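Local coordinates for protein MGS-M5 (Unidentified, PDB 4Q3N) that catalyses the NAD-dependent interconversion of L-lactate and pyruvate as a lactate dehydrogenase of Rossmann fold from a deep-sea brine basin, at the interface of chains A and B. Sequence-based numbering; all coordinates share one arbitrary frame. Chains: chain A/B, MGS-M5.

The interface of chains A and B. Residues chain A 147, 151, 154, 165-166; chain B 50, 52-54.
The side chain of B:Phe54 turns its CG anti to its own carbonyl carbon (chi1 -66°), and this brings the CE2 edge of the ring to A:Ala151 on helix 147-161. A:Arg154 on that helix also has CG anti to the carbonyl carbon, and its chain bends at chi3 (79°). The bend carries the guanidinium past B:Ala53 towards the ring.

The patch is small and mostly apolar. It belongs to the two-fold interface between two copies of the dehydrogenase, within an assembly of four, so the same contact recurs with the chains exchanged. Lactate dehydrogenases of this family are commonly tetramers, and the pairing is probably biological.

B:Ala53 sits in the 3-10 helix 52-54 and hides more surface against chain A than any other residue of this patch. The methyl carbon B:Ala53 CB lies 4.0 Å from A:Arg154 CD, alongside the aliphatic part of that chain. From another direction comes the hydroxyl of A:Ser165, with OG 3.6 Å from B:Ala53 CA. A:Arg166 uses its chain rather than its guanidinium tip: CG packs near the carbonyl oxygen of B:Ala53.

The methyl of A:Ala151 fits between two groups of chain B. A:Ala151 CB is 3.6 Å from B:Phe54 CE2 and also touches the backbone oxygen of B:His50. The backbone oxygen of A:Ser147 lies in the plane of the phenyl ring, at its edge beside CE2 and CZ. The guanidinium of A:Arg154 and the phenyl ring are turned 75° apart, so they do not stack. A:Arg154 NH1 lies 4.1 Å from B:Phe54 CE1. A weak bond from A:Arg154 NE to A:Ser165 O may help to steady the arginine within chain A.

No direct polar bond joins the chains in this patch. One water bridges them instead: it lies 2.9 Å from A:Ala151 O and takes a hydrogen bond of 2.8 Å from the backbone N of B:Ala53.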
# COMPACT_ATOMS: atom_id res chain seq x y z
N SER A 147 -19.09 -10.98 9.32
CA SER A 147 -17.82 -10.23 9.22
C SER A 147 -18.07 -8.72 9.31
O SER A 147 -17.38 -8.01 10.02
CB SER A 147 -17.11 -10.58 7.89
OG SER A 147 -18.02 -10.34 6.80
N ALA A 151 -17.08 -5.91 12.20
CA ALA A 151 -16.43 -4.62 11.97
C ALA A 151 -17.22 -3.48 12.60
O ALA A 151 -16.64 -2.52 13.07
CB ALA A 151 -16.26 -4.35 10.46
N ARG A 154 -16.48 -3.58 16.37
CA ARG A 154 -15.15 -3.03 16.64
C ARG A 154 -15.16 -1.51 16.52
O ARG A 154 -14.63 -0.80 17.40
CB ARG A 154 -14.12 -3.64 15.69
CG ARG A 154 -14.10 -5.15 15.73
CD ARG A 154 -13.26 -5.70 14.60
NE ARG A 154 -11.85 -5.63 14.91
CZ ARG A 154 -10.89 -6.09 14.11
NH1 ARG A 154 -11.21 -6.68 12.96
NH2 ARG A 154 -9.63 -6.01 14.48
N SER A 165 -9.60 0.70 16.06
CA SER A 165 -10.59 -0.39 15.99
C SER A 165 -9.93 -1.71 15.61
O SER A 165 -10.43 -2.82 15.92
CB SER A 165 -11.71 -0.04 14.97
OG SER A 165 -11.25 0.00 13.62
N ARG A 166 -8.79 -1.60 14.93
CA ARG A 166 -8.09 -2.83 14.47
C ARG A 166 -7.40 -3.53 15.66
O ARG A 166 -6.96 -4.65 15.54
CB ARG A 166 -7.09 -2.49 13.36
CG ARG A 166 -7.84 -1.99 12.09
CD ARG A 166 -6.91 -1.31 11.09
NE ARG A 166 -6.08 -0.29 11.71
CZ ARG A 166 -5.15 0.39 11.06
NH1 ARG A 166 -5.00 0.20 9.75
NH2 ARG A 166 -4.43 1.28 11.71
N HIS B 50 -18.07 1.73 9.01
CA HIS B 50 -18.21 0.31 9.28
C HIS B 50 -17.22 -0.56 8.50
O HIS B 50 -17.08 -1.73 8.80
CB HIS B 50 -19.66 -0.13 8.98
CG HIS B 50 -20.64 0.50 9.90
ND1 HIS B 50 -22.01 0.48 9.70
CD2 HIS B 50 -20.44 1.17 11.06
CE1 HIS B 50 -22.61 1.12 10.69
NE2 HIS B 50 -21.68 1.55 11.53
N LEU B 52 -13.98 0.39 8.21
CA LEU B 52 -12.62 0.78 8.64
C LEU B 52 -11.89 -0.28 9.39
O LEU B 52 -10.66 -0.30 9.34
CB LEU B 52 -12.64 2.08 9.53
CG LEU B 52 -12.72 3.43 8.79
CD1 LEU B 52 -12.80 4.63 9.79
CD2 LEU B 52 -11.51 3.63 7.86
N ALA B 53 -12.59 -1.15 10.12
CA ALA B 53 -11.83 -2.14 10.85
C ALA B 53 -11.11 -3.05 9.86
O ALA B 53 -10.24 -3.83 10.25
CB ALA B 53 -12.73 -2.96 11.79
N PHE B 54 -11.50 -2.97 8.58
CA PHE B 54 -10.86 -3.79 7.52
C PHE B 54 -10.04 -2.96 6.58
O PHE B 54 -9.70 -3.42 5.50
CB PHE B 54 -11.92 -4.56 6.69
CG PHE B 54 -12.65 -5.60 7.48
CD1 PHE B 54 -11.95 -6.41 8.38
CD2 PHE B 54 -14.01 -5.68 7.44
CE1 PHE B 54 -12.61 -7.35 9.15
CE2 PHE B 54 -14.67 -6.62 8.19
CZ PHE B 54 -13.98 -7.46 9.05
O HOH W 1 -15.07 -0.82 11.30